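Local coordinates for protein transketolase (Campylobacter jejuni, PDB 3L84) that belongs to the transketolase family of thiamine diphosphate-binding proteins and occurs in the model as a dimer of large, multidomain subunits, at residues Met1-Leu6 with His215-Ile220; Gly100-Ser105 with Ile111-Leu116; Asn197-Phe202 with Phe207-Ile212; Val350-Lys353 with Gly357-Gly360; Gly476-Lys481 with Gly516-Lys521. One frame throughout, in Å; residues are numbered along the deposited sequence. Where two conformers were deposited one is given.

Contact 1: Met1-Leu6 with His215-Ile220; sequences MNIQIL and HDYEEI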
# COMPACT_ATOMS: atom_id res chain seq x y z
N MSE A 1 30.93 -21.62 25.47
CA MSE A 1 30.05 -20.43 25.79
C MSE A 1 30.01 -20.20 27.31
O MSE A 1 29.65 -21.11 28.05
CB MSE A 1 28.63 -20.62 25.26
CG MSE A 1 27.89 -19.28 25.13
SE MSE A 1 25.94 -19.17 24.84
CE MSE A 1 25.33 -19.82 26.57
N ASN A 2 30.40 -18.99 27.74
CA ASN A 2 30.41 -18.57 29.18
C ASN A 2 30.22 -17.05 29.31
O ASN A 2 30.31 -16.35 28.31
CB ASN A 2 31.68 -19.03 29.91
CG ASN A 2 32.98 -18.32 29.45
OD1 ASN A 2 33.93 -18.98 29.01
ND2 ASN A 2 33.08 -17.03 29.67
N ILE A 3 29.95 -16.54 30.51
CA ILE A 3 29.55 -15.13 30.67
C ILE A 3 30.65 -14.12 30.29
O ILE A 3 30.37 -13.05 29.75
CB ILE A 3 29.01 -14.78 32.11
CG1 ILE A 3 27.78 -15.63 32.47
CG2 ILE A 3 28.68 -13.27 32.18
CD1 ILE A 3 26.66 -15.58 31.48
N GLN A 4 31.89 -14.49 30.59
CA GLN A 4 33.01 -13.63 30.33
C GLN A 4 33.23 -13.44 28.83
O GLN A 4 33.36 -12.30 28.33
CB GLN A 4 34.27 -14.17 31.01
CG GLN A 4 34.19 -14.10 32.53
CD GLN A 4 33.23 -15.13 33.16
OE1 GLN A 4 33.34 -16.34 32.92
NE2 GLN A 4 32.28 -14.65 33.96
N ILE A 5 33.24 -14.54 28.09
CA ILE A 5 33.44 -14.44 26.64
C ILE A 5 32.23 -13.78 26.00
O ILE A 5 32.38 -12.94 25.11
CB ILE A 5 33.77 -15.78 25.93
CG1 ILE A 5 34.06 -15.57 24.43
CG2 ILE A 5 32.65 -16.75 26.01
CD1 ILE A 5 35.31 -14.75 24.14
N LEU A 6 31.01 -14.10 26.46
CA LEU A 6 29.82 -13.51 25.85
C LEU A 6 29.77 -12.00 26.05
O LEU A 6 29.38 -11.26 25.15
CB LEU A 6 28.53 -14.14 26.39
CG LEU A 6 28.13 -15.44 25.69
CD1 LEU A 6 27.68 -15.15 24.26
CD2 LEU A 6 29.25 -16.46 25.69
N HIS A 215 19.10 -8.98 28.15
CA HIS A 215 20.49 -8.75 28.56
C HIS A 215 21.03 -9.83 29.47
O HIS A 215 22.13 -9.68 30.02
CB HIS A 215 20.65 -7.36 29.20
CG HIS A 215 20.19 -6.27 28.30
ND1 HIS A 215 20.71 -6.08 27.04
CD2 HIS A 215 19.22 -5.33 28.44
CE1 HIS A 215 20.08 -5.08 26.45
NE2 HIS A 215 19.18 -4.60 27.29
N ASP A 216 20.28 -10.92 29.63
CA ASP A 216 20.73 -12.02 30.47
C ASP A 216 21.09 -13.19 29.59
O ASP A 216 20.24 -13.83 28.98
CB ASP A 216 19.68 -12.41 31.50
CG ASP A 216 20.21 -13.42 32.51
OD1 ASP A 216 20.13 -14.63 32.24
OD2 ASP A 216 20.72 -13.00 33.57
N TYR A 217 22.39 -13.49 29.53
CA TYR A 217 22.86 -14.49 28.59
C TYR A 217 22.24 -15.86 28.81
O TYR A 217 21.87 -16.54 27.82
CB TYR A 217 24.39 -14.61 28.63
CG TYR A 217 25.08 -13.29 28.30
CD1 TYR A 217 24.95 -12.71 27.06
CD2 TYR A 217 25.82 -12.63 29.25
CE1 TYR A 217 25.53 -11.52 26.75
CE2 TYR A 217 26.43 -11.42 28.96
CZ TYR A 217 26.26 -10.86 27.69
OH TYR A 217 26.81 -9.64 27.40
N GLU A 218 22.09 -16.25 30.07
CA GLU A 218 21.48 -17.53 30.38
C GLU A 218 20.03 -17.57 29.92
O GLU A 218 19.60 -18.57 29.38
CB GLU A 218 21.63 -17.83 31.88
CG GLU A 218 21.00 -19.14 32.36
CD GLU A 218 21.24 -19.45 33.85
OE1 GLU A 218 21.47 -18.52 34.66
OE2 GLU A 218 21.20 -20.66 34.21
N GLU A 219 19.28 -16.51 30.15
CA GLU A 219 17.86 -16.52 29.76
C GLU A 219 17.73 -16.56 28.22
O GLU A 219 16.87 -17.26 27.68
CB GLU A 219 17.13 -15.28 30.26
CG GLU A 219 16.88 -15.23 31.75
CD GLU A 219 16.05 -14.03 32.16
OE1 GLU A 219 15.03 -13.73 31.47
OE2 GLU A 219 16.39 -13.39 33.20
N ILE A 220 18.60 -15.84 27.52
CA ILE A 220 18.57 -15.84 26.05
C ILE A 220 18.85 -17.24 25.53
O ILE A 220 18.14 -17.76 24.66
CB ILE A 220 19.59 -14.87 25.44
CG1 ILE A 220 19.33 -13.42 25.88
CG2 ILE A 220 19.58 -14.98 23.91
CD1 ILE A 220 20.55 -12.47 25.78
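Tyr-217 sets its CG anti to its own carbonyl carbon (chi1 -59°), which carries the phenol ring out toward Ile-3 and Leu-6. Ile-3 makes the same choice for CG1 (chi1 -60°), and its next bond bends CD1 round to the tyrosine. This is helix-to-helix packing at two helix starts: the first turn of helix 3-24 lies against the first turn of helix 217-228, which is the crossover helix of the beta-alpha-beta unit between the neighbouring parallel strands 208-213 and 234-239.

The ring of Tyr-217 is the middle of the contact. Leu-6 sits over one face through CB, not through its branches; CB is 3.9 Å from the centroid of the Tyr-217 ring and only 8° off the ring normal, a well-centred CH-pi contact. Leu-6 was modelled in two conformers, so its outer methyls carry less weight than CB. Farther along the ring, Leu-6 O lies 3.8 Å from Tyr-217 OH, which is proximity and no bond; the hydroxyl turns to Asp-37 OD1 in a weak hydrogen bond, while the other oxygen of Asp-37 takes His-215 ND1. Gln-7 and Ala-10, farther along helix 3-24, and Val-41 of helix 30-42 also pack on the tyrosine, so three helices meet round it.

Asn-2 occupies the N-cap, and its carbonyl O receives Leu-6 N at 3.0 Å, closing the turn that presents both aliphatic residues. At the more exposed end, Ile-3 CD1 rests 3.8 Å from Tyr-217 CB, approaching the ring obliquely.

Contact 2: Gly100-Ser105 with Ile111-Leu116; sequences GHPEIS and IATGPL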
# COMPACT_ATOMS: atom_id res chain seq x y z
N GLY A 100 23.11 2.22 4.41
CA GLY A 100 22.35 2.49 5.65
C GLY A 100 21.31 1.47 6.02
O GLY A 100 21.04 1.30 7.20
N HIS A 101 20.69 0.86 5.03
CA HIS A 101 19.83 -0.30 5.24
C HIS A 101 20.36 -1.45 4.39
O HIS A 101 20.96 -1.21 3.35
CB HIS A 101 18.36 -0.01 4.92
CG HIS A 101 17.78 1.06 5.78
ND1 HIS A 101 17.04 0.84 6.92
CD2 HIS A 101 17.93 2.41 5.69
CE1 HIS A 101 16.74 2.02 7.47
NE2 HIS A 101 17.26 2.97 6.75
N PRO A 102 20.20 -2.70 4.82
CA PRO A 102 20.92 -3.79 4.12
C PRO A 102 20.38 -4.09 2.72
O PRO A 102 19.15 -4.03 2.47
CB PRO A 102 20.71 -4.99 5.05
CG PRO A 102 20.32 -4.39 6.40
CD PRO A 102 19.49 -3.20 6.01
N GLU A 103 21.32 -4.41 1.84
CA GLU A 103 21.06 -4.68 0.41
C GLU A 103 21.68 -6.03 0.09
O GLU A 103 22.75 -6.37 0.59
CB GLU A 103 21.67 -3.62 -0.51
CG GLU A 103 21.15 -2.22 -0.24
CD GLU A 103 21.76 -1.12 -1.09
OE1 GLU A 103 22.53 -1.37 -2.04
OE2 GLU A 103 21.49 0.07 -0.74
N ILE A 104 21.04 -6.82 -0.79
CA ILE A 104 21.55 -8.17 -1.06
C ILE A 104 22.85 -8.20 -1.85
O ILE A 104 23.50 -9.22 -1.90
CB ILE A 104 20.48 -9.07 -1.72
CG1 ILE A 104 20.06 -8.55 -3.09
CG2 ILE A 104 19.27 -9.23 -0.75
CD1 ILE A 104 19.38 -9.68 -3.94
N SER A 105 23.27 -7.07 -2.42
CA SER A 105 24.59 -7.01 -3.01
C SER A 105 25.70 -7.16 -1.98
O SER A 105 26.84 -7.53 -2.34
CB SER A 105 24.73 -5.71 -3.79
OG SER A 105 24.38 -4.58 -3.02
N ILE A 111 17.99 -10.66 2.61
CA ILE A 111 16.91 -9.95 1.92
C ILE A 111 17.04 -8.50 2.29
O ILE A 111 17.51 -8.18 3.38
CB ILE A 111 15.54 -10.59 2.27
CG1 ILE A 111 14.41 -10.06 1.36
CG2 ILE A 111 15.16 -10.35 3.72
CD1 ILE A 111 13.28 -11.06 1.18
N ALA A 112 16.72 -7.60 1.37
CA ALA A 112 16.75 -6.19 1.66
C ALA A 112 15.66 -5.83 2.61
O ALA A 112 14.52 -6.27 2.42
CB ALA A 112 16.62 -5.36 0.35
N THR A 113 15.97 -5.08 3.65
CA THR A 113 14.96 -4.64 4.61
C THR A 113 15.17 -3.18 4.93
O THR A 113 16.19 -2.60 4.66
CB THR A 113 14.97 -5.46 5.93
OG1 THR A 113 16.22 -5.29 6.58
CG2 THR A 113 14.68 -6.97 5.66
N GLY A 114 14.21 -2.59 5.59
CA GLY A 114 14.23 -1.15 5.82
C GLY A 114 12.82 -0.69 6.12
O GLY A 114 12.52 -0.35 7.25
N PRO A 115 11.93 -0.73 5.13
CA PRO A 115 10.52 -0.38 5.37
C PRO A 115 9.97 -1.36 6.41
O PRO A 115 10.10 -2.58 6.26
CB PRO A 115 9.89 -0.56 3.98
CG PRO A 115 11.10 -0.42 3.03
CD PRO A 115 12.18 -1.14 3.74
N LEU A 116 9.42 -0.83 7.49
CA LEU A 116 9.09 -1.63 8.64
C LEU A 116 7.98 -2.64 8.34
O LEU A 116 7.09 -2.43 7.49
CB LEU A 116 8.73 -0.72 9.83
CG LEU A 116 9.92 0.11 10.37
CD1 LEU A 116 9.48 1.33 11.19
CD2 LEU A 116 10.81 -0.80 11.21
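His-101, Pro-102 and Ile-104 run alongside Ile-111 to Gly-114 in two extended arms of one long loop, heading almost opposite ways (164° apart). The loop joins helices 85-88 and 118-137 in the thiamine diphosphate-binding domain of a transketolase. The arms look like an antiparallel pair but lack its ladder: the sheet-type N-H...O bonds are absent, and weaker contacts take their place.

One CA-H...O contact crosses: Ala-112 CA approaches Pro-102 O at 3.3 Å, bent to 139° at H, and the methyl of Ala-112 lies beside the same oxygen. Thr-113 O has two carbons packed close to it, His-101 CB at 3.4 Å and Pro-102 CD at 3.6 Å. Buried as they are, Thr-113 O and Ala-112 N find no hydrogen-bonding partner in the model.

Van der Waals packing supplies the rest. Ile-104 holds CG2 anti to its carbonyl carbon, and that methyl presses on the backbone of the other arm, 3.6 Å from Ile-111 CA. The Thr-113 hydroxyl passes Pro-102 CD at 3.9 Å from OG1, but its bond goes to Phe-63 O. Gly-114, bare of a side chain, lets the His-101 ring lie obliquely beside its CA.

The pair belongs to the dimer interface as well: His-101 stacks on His-453 of the second subunit, and Glu-103 packs on Pro-451 of that subunit. Within the chain, helix 69-79 backs Pro-102, helix 118-137 backs Ile-111 and Thr-113, and Met-431 of helix 418-431 touches Ile-104, Ile-111 and Ala-112.

Contact 3: Asn197-Phe202 with Phe207-Ile212; sequences NVKMRF and FEVLSI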
# COMPACT_ATOMS: atom_id res chain seq x y z
N ASN A 197 -1.79 -6.71 24.38
CA ASN A 197 -1.23 -7.88 25.04
C ASN A 197 -0.59 -8.72 23.94
O ASN A 197 -1.25 -9.47 23.22
CB ASN A 197 -2.33 -8.63 25.80
CG ASN A 197 -1.78 -9.80 26.58
OD1 ASN A 197 -0.77 -10.40 26.19
ND2 ASN A 197 -2.44 -10.13 27.68
N VAL A 198 0.72 -8.54 23.77
CA VAL A 198 1.45 -9.13 22.66
C VAL A 198 1.47 -10.67 22.77
O VAL A 198 1.29 -11.36 21.76
CB VAL A 198 2.88 -8.55 22.55
CG1 VAL A 198 3.74 -9.32 21.49
CG2 VAL A 198 2.79 -7.04 22.21
N LYS A 199 1.61 -11.20 23.99
CA LYS A 199 1.55 -12.64 24.17
C LYS A 199 0.21 -13.20 23.68
O LYS A 199 0.17 -14.16 22.91
CB LYS A 199 1.81 -12.98 25.63
CG LYS A 199 1.73 -14.45 25.99
CD LYS A 199 2.29 -14.67 27.40
CE LYS A 199 2.50 -16.13 27.70
NZ LYS A 199 1.23 -16.81 27.95
N MSE A 200 -0.89 -12.58 24.10
CA MSE A 200 -2.20 -13.03 23.67
C MSE A 200 -2.43 -12.91 22.17
O MSE A 200 -3.03 -13.81 21.54
CB MSE A 200 -3.29 -12.26 24.41
CG MSE A 200 -4.68 -12.82 24.25
SE MSE A 200 -6.01 -11.93 25.30
CE MSE A 200 -5.06 -11.27 26.70
N ARG A 201 -1.95 -11.82 21.57
CA ARG A 201 -2.05 -11.62 20.14
C ARG A 201 -1.41 -12.77 19.40
O ARG A 201 -2.01 -13.32 18.46
CB ARG A 201 -1.34 -10.32 19.78
CG ARG A 201 -0.91 -10.15 18.34
CD ARG A 201 -0.03 -8.95 18.19
NE ARG A 201 0.56 -8.90 16.86
CZ ARG A 201 1.15 -7.83 16.34
NH1 ARG A 201 1.18 -6.67 17.01
NH2 ARG A 201 1.74 -7.91 15.14
N PHE A 202 -0.19 -13.12 19.79
CA PHE A 202 0.53 -14.17 19.07
C PHE A 202 0.02 -15.57 19.38
O PHE A 202 0.00 -16.44 18.51
CB PHE A 202 2.03 -14.05 19.30
CG PHE A 202 2.69 -13.02 18.40
CD1 PHE A 202 2.67 -11.69 18.72
CD2 PHE A 202 3.34 -13.41 17.26
CE1 PHE A 202 3.26 -10.74 17.89
CE2 PHE A 202 3.93 -12.49 16.43
CZ PHE A 202 3.88 -11.14 16.76
N PHE A 207 1.13 -19.15 17.88
CA PHE A 207 2.52 -19.14 18.30
C PHE A 207 2.69 -19.64 19.75
O PHE A 207 1.79 -19.50 20.60
CB PHE A 207 3.10 -17.72 18.29
CG PHE A 207 3.46 -17.19 16.91
CD1 PHE A 207 2.51 -17.00 15.93
CD2 PHE A 207 4.77 -16.79 16.63
CE1 PHE A 207 2.87 -16.49 14.68
CE2 PHE A 207 5.12 -16.26 15.42
CZ PHE A 207 4.17 -16.11 14.44
N GLU A 208 3.87 -20.19 20.02
CA GLU A 208 4.37 -20.31 21.39
C GLU A 208 5.12 -19.04 21.74
O GLU A 208 5.92 -18.56 20.93
CB GLU A 208 5.32 -21.50 21.53
CG GLU A 208 5.92 -21.63 22.95
CD GLU A 208 6.72 -22.89 23.20
OE1 GLU A 208 7.07 -23.65 22.27
OE2 GLU A 208 7.03 -23.14 24.40
N VAL A 209 4.88 -18.49 22.93
CA VAL A 209 5.43 -17.21 23.32
C VAL A 209 6.30 -17.31 24.58
O VAL A 209 5.82 -17.77 25.62
CB VAL A 209 4.33 -16.15 23.53
CG1 VAL A 209 4.99 -14.82 23.95
CG2 VAL A 209 3.46 -16.00 22.25
N LEU A 210 7.55 -16.89 24.47
CA LEU A 210 8.50 -16.86 25.59
C LEU A 210 8.82 -15.42 25.90
O LEU A 210 8.86 -14.59 24.99
CB LEU A 210 9.79 -17.62 25.19
CG LEU A 210 9.54 -19.06 24.71
CD1 LEU A 210 10.83 -19.75 24.18
CD2 LEU A 210 8.89 -19.88 25.77
N SER A 211 9.07 -15.08 27.16
CA SER A 211 9.35 -13.73 27.60
C SER A 211 10.60 -13.73 28.45
O SER A 211 10.65 -14.45 29.48
CB SER A 211 8.19 -13.20 28.43
OG SER A 211 7.01 -13.11 27.62
N ILE A 212 11.61 -12.98 28.02
CA ILE A 212 12.94 -12.94 28.66
C ILE A 212 13.47 -11.53 28.87
O ILE A 212 12.97 -10.55 28.27
CB ILE A 212 14.00 -13.70 27.82
CG1 ILE A 212 14.32 -13.00 26.49
CG2 ILE A 212 13.57 -15.16 27.59
CD1 ILE A 212 15.47 -13.61 25.75
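Phe-207, the first residue of its segment, is gripped twice by Phe-202, the two lying where helix 198-204 gives way to strand 208-213, an outer strand of the parallel sheet within this chain. Its backbone N gives a hydrogen bond to Phe-202 O at 3.0 Å, with the donor tilted 33° from the carbonyl plane. Its ring then takes the edge of the Phe-202 ring in a T-shaped stack, centroids 5.0 Å apart and planes at 85°. The atom that makes the stack is Phe-202 CD2, poised over the middle of the Phe-207 face. The two side chains lie side by side, pointing the same way, and both reach Cys-164 of helix 158-169.

Glu-208 turns away from the helix; Ser-230 bonds its carboxylate, and Gln-226 does so weakly. Val-209 comes back toward the helix and straddles its surface with two methyls: CG2 lies 3.8 Å from Phe-202 CB and just as near Lys-199 O, while CG1 meets the aliphatic stem of the lysine, 3.9 Å from Lys-199 CG. The charged tip of Lys-199 is engaged by Glu-203, and Met-200, on the same helix, packs against Met-200 of the second subunit. Leu-210, like Glu-208, faces the other side, toward Gln-226 of helix 217-228.

Beyond the one backbone bond, then, the contact is aromatic and aliphatic, and it grades from the buried ring pair to an exposed lysine stem. Such chemistry implies that the bond and the T-stack tie the helix to the strand start directionally, while Val-209 adds non-directional aliphatic packing.

Contact 4: Val350-Lys353 with Gly357-Gly360; sequences VLAK and GFLG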
# COMPACT_ATOMS: atom_id res chain seq x y z
N VAL A 350 1.07 -24.19 -17.83
CA VAL A 350 2.19 -24.75 -18.59
C VAL A 350 3.50 -24.55 -17.83
O VAL A 350 4.33 -25.46 -17.75
CB VAL A 350 2.27 -24.09 -19.98
CG1 VAL A 350 3.58 -24.42 -20.68
CG2 VAL A 350 1.08 -24.54 -20.87
N LEU A 351 3.69 -23.38 -17.24
CA LEU A 351 4.92 -23.11 -16.49
C LEU A 351 5.03 -24.01 -15.28
O LEU A 351 6.10 -24.59 -15.03
CB LEU A 351 5.02 -21.63 -16.09
CG LEU A 351 5.16 -20.67 -17.28
CD1 LEU A 351 5.12 -19.20 -16.81
CD2 LEU A 351 6.42 -20.94 -18.02
N ALA A 352 3.93 -24.18 -14.56
CA ALA A 352 3.95 -25.04 -13.37
C ALA A 352 4.22 -26.48 -13.76
O ALA A 352 4.86 -27.20 -12.98
CB ALA A 352 2.63 -24.91 -12.61
N LYS A 353 3.74 -26.94 -14.91
CA LYS A 353 3.98 -28.31 -15.37
C LYS A 353 5.43 -28.52 -15.75
O LYS A 353 5.96 -29.63 -15.56
CB LYS A 353 3.09 -28.65 -16.56
CG LYS A 353 1.67 -28.82 -16.14
CD LYS A 353 0.78 -29.11 -17.33
CE LYS A 353 -0.52 -28.30 -17.26
NZ LYS A 353 -0.83 -27.50 -18.53
N GLY A 357 9.98 -25.80 -9.60
CA GLY A 357 10.02 -24.75 -8.62
C GLY A 357 9.08 -23.58 -8.85
O GLY A 357 9.10 -22.63 -8.07
N PHE A 358 8.26 -23.63 -9.91
CA PHE A 358 7.29 -22.57 -10.21
C PHE A 358 6.02 -22.79 -9.42
O PHE A 358 5.40 -23.84 -9.52
CB PHE A 358 7.02 -22.55 -11.70
CG PHE A 358 6.22 -21.38 -12.16
CD1 PHE A 358 6.84 -20.20 -12.59
CD2 PHE A 358 4.83 -21.44 -12.19
CE1 PHE A 358 6.08 -19.12 -13.03
CE2 PHE A 358 4.08 -20.35 -12.65
CZ PHE A 358 4.72 -19.20 -13.05
N LEU A 359 5.59 -21.81 -8.64
CA LEU A 359 4.42 -21.95 -7.79
C LEU A 359 3.96 -20.55 -7.40
O LEU A 359 4.60 -19.56 -7.71
CB LEU A 359 4.70 -22.81 -6.55
CG LEU A 359 5.39 -22.16 -5.33
CD1 LEU A 359 5.57 -23.22 -4.20
CD2 LEU A 359 6.71 -21.48 -5.62
N GLY A 360 2.81 -20.47 -6.74
CA GLY A 360 2.32 -19.17 -6.31
C GLY A 360 0.87 -19.24 -5.98
O GLY A 360 0.29 -20.31 -5.75
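Phe-358, Leu-351 and Ala-352 make the whole of this contact, and the phenylalanine gives it its shape. It stands at the head of strand 358-362 with CG anti to the backbone N (chi1 -171°), its ring flat against the last turn of helix 340-354. This is helix-on-sheet packing of the kind that builds the alpha/beta thiamine diphosphate-binding fold.

Leu-351 supplies the cover. Its CB lies over the ring centre, 3.8 Å from the Phe-358 centroid and 9° off the normal, a nearly vertical CH-pi contact. Its CD1 reaches the outer end of the same ring, 3.8 Å from Phe-358 CZ. Ala-352 meets the inner end of the ring: the backbone Ala-352 N is 3.7 Å from Phe-358 CD2 in an oblique approach, and the methyl Ala-352 CB lies 4.1 Å from that carbon.

All three residues are buried. Beyond them, Trp-483 and Leu-487 of helix 476-488 pack on Leu-351. Lys-383 binds both Ala-352 O and Phe-358 O through NZ, stitching helix end to strand start, while strand 358-362 runs in its parallel sheet between strands 384-386 and 408-414.

Contact 5: Gly476-Lys481 with Gly516-Lys521; sequences GVENVK and GAYLLK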
# COMPACT_ATOMS: atom_id res chain seq x y z
N GLY A 476 -3.31 -13.37 -26.55
CA GLY A 476 -2.58 -14.47 -25.99
C GLY A 476 -1.18 -14.63 -26.49
O GLY A 476 -0.30 -15.06 -25.75
N VAL A 477 -0.97 -14.33 -27.76
CA VAL A 477 0.35 -14.44 -28.34
C VAL A 477 1.30 -13.43 -27.66
O VAL A 477 2.42 -13.78 -27.25
CB VAL A 477 0.31 -14.24 -29.85
CG1 VAL A 477 1.69 -14.12 -30.46
CG2 VAL A 477 -0.49 -15.39 -30.51
N GLU A 478 0.85 -12.19 -27.52
CA GLU A 478 1.66 -11.22 -26.79
C GLU A 478 1.91 -11.70 -25.35
O GLU A 478 2.97 -11.46 -24.79
CB GLU A 478 1.03 -9.82 -26.78
CG GLU A 478 0.99 -9.08 -28.11
CD GLU A 478 0.75 -7.61 -27.99
OE1 GLU A 478 0.35 -7.11 -26.90
OE2 GLU A 478 0.93 -6.91 -29.01
N ASN A 479 0.91 -12.32 -24.73
CA ASN A 479 1.04 -12.79 -23.36
C ASN A 479 2.15 -13.84 -23.22
O ASN A 479 2.92 -13.84 -22.26
CB ASN A 479 -0.33 -13.31 -22.89
CG ASN A 479 -0.47 -13.55 -21.40
OD1 ASN A 479 0.48 -13.38 -20.54
ND2 ASN A 479 -1.65 -13.89 -21.04
N VAL A 480 2.24 -14.75 -24.20
CA VAL A 480 3.29 -15.76 -24.25
C VAL A 480 4.66 -15.08 -24.45
O VAL A 480 5.63 -15.41 -23.73
CB VAL A 480 3.05 -16.79 -25.39
CG1 VAL A 480 4.33 -17.56 -25.70
CG2 VAL A 480 1.90 -17.66 -25.00
N LYS A 481 4.77 -14.18 -25.43
CA LYS A 481 6.05 -13.53 -25.70
C LYS A 481 6.52 -12.74 -24.47
O LYS A 481 7.73 -12.71 -24.18
CB LYS A 481 5.94 -12.64 -26.94
CG LYS A 481 5.77 -13.43 -28.22
CD LYS A 481 5.42 -12.51 -29.38
CE LYS A 481 5.29 -13.21 -30.72
NZ LYS A 481 4.74 -12.21 -31.73
N GLY A 516 9.25 -3.99 -26.99
CA GLY A 516 8.32 -3.21 -26.17
C GLY A 516 7.13 -2.64 -26.93
O GLY A 516 6.01 -2.69 -26.44
N ALA A 517 7.41 -2.07 -28.07
CA ALA A 517 6.37 -1.64 -29.01
C ALA A 517 6.76 -2.13 -30.38
O ALA A 517 7.96 -2.24 -30.67
CB ALA A 517 6.21 -0.11 -29.01
N TYR A 518 5.78 -2.42 -31.24
CA TYR A 518 6.06 -2.88 -32.60
C TYR A 518 4.91 -2.48 -33.51
O TYR A 518 3.83 -2.10 -33.03
CB TYR A 518 6.30 -4.41 -32.61
CG TYR A 518 5.11 -5.23 -32.24
CD1 TYR A 518 4.31 -5.78 -33.22
CD2 TYR A 518 4.78 -5.51 -30.92
CE1 TYR A 518 3.18 -6.53 -32.90
CE2 TYR A 518 3.69 -6.25 -30.61
CZ TYR A 518 2.90 -6.80 -31.59
OH TYR A 518 1.80 -7.57 -31.32
N LEU A 519 5.15 -2.57 -34.81
CA LEU A 519 4.11 -2.19 -35.78
C LEU A 519 3.17 -3.35 -36.12
O LEU A 519 3.63 -4.43 -36.48
CB LEU A 519 4.75 -1.68 -37.09
CG LEU A 519 5.30 -0.26 -37.06
CD1 LEU A 519 6.18 -0.02 -38.26
CD2 LEU A 519 4.15 0.76 -37.03
N LEU A 520 1.86 -3.11 -36.00
CA LEU A 520 0.80 -4.01 -36.50
C LEU A 520 0.34 -3.59 -37.88
O LEU A 520 -0.22 -4.39 -38.63
CB LEU A 520 -0.44 -3.99 -35.57
CG LEU A 520 -0.22 -4.67 -34.27
CD1 LEU A 520 -1.40 -4.39 -33.36
CD2 LEU A 520 -0.05 -6.17 -34.46
N LYS A 521 0.49 -2.30 -38.20
CA LYS A 521 0.05 -1.76 -39.49
C LYS A 521 1.01 -0.66 -39.82
O LYS A 521 1.34 0.16 -38.96
CB LYS A 521 -1.39 -1.22 -39.41
CG LYS A 521 -1.95 -0.65 -40.68
CD LYS A 521 -3.38 -0.19 -40.42
CE LYS A 521 -4.01 0.54 -41.57
NZ LYS A 521 -5.50 0.50 -41.37
O HOH W 1 2.49 -10.74 -30.97
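Tyr-518 and Glu-478 meet by one short hydrogen bond, and that bond is the tight part of an otherwise thin contact. The phenol OH donates at 2.6 Å to Glu-478 OE2, which accepts with its anti lone pair, the one turned away from OE1. The carboxylate oxygen arrives at the ring's edge, close to the ring plane and 3.3 Å from Tyr-518 CE2, while carboxylate and ring planes stand 65° apart. In Tyr-518 a chi1 of 65°, with CG in the crowded position between backbone N and carbonyl carbon, directs the ring toward the helix, and Glu-478 answers with a chain extended beyond CG.

The carboxylate is well gripped: OE2 also bonds to Ser-558 OG, and OE1 accepts from Ala-474 N just before the helix. Three partners would favour the ionised form of this buried acid.

Away from that bond the contact loosens. Lys-481, one helical turn after Glu-478, touches the tyrosine only through a water, which accepts from Lys-481 NZ at 2.8 Å and donates to Tyr-518 OH at a longer 3.3 Å. The phenol oxygen is thus both donor and acceptor. The ammonium itself is anchored by a salt bridge to Asp-512.

Helix 476-488 lies in the pyrimidine-binding region and strand 518-521 in the C-terminal one, so the pair is a polar link between two domains of a transketolase. The strand is an outer one of the C-terminal mixed sheet within this chain, antiparallel to its neighbour 554-558, with a classic beta bulge where Leu-520 and Lys-521 both face Val-556.

How the contacts relate
Contacts 2, 4 and 5 are buried, whereas contacts 1 and 3 shade from a buried side to exposed Ile-3 or Lys-199. Contacts 1 and 4 share a motif, an aliphatic CB over an aromatic face, in different domains with centres about 46 Å apart; contact 3 exchanges it for a ring edge, contact 5 for a short tyrosine-to-carboxylate hydrogen bond, and contact 2 joins two loop arms by a CA-H...O contact and backbone packing. Contacts 1 and 3 touch, since strand 208-213 leads straight into helix 217-228. Helix 476-488 serves both contact 4, as outside packing, and contact 5. Contacts 2 and 3 alone reach the second subunit.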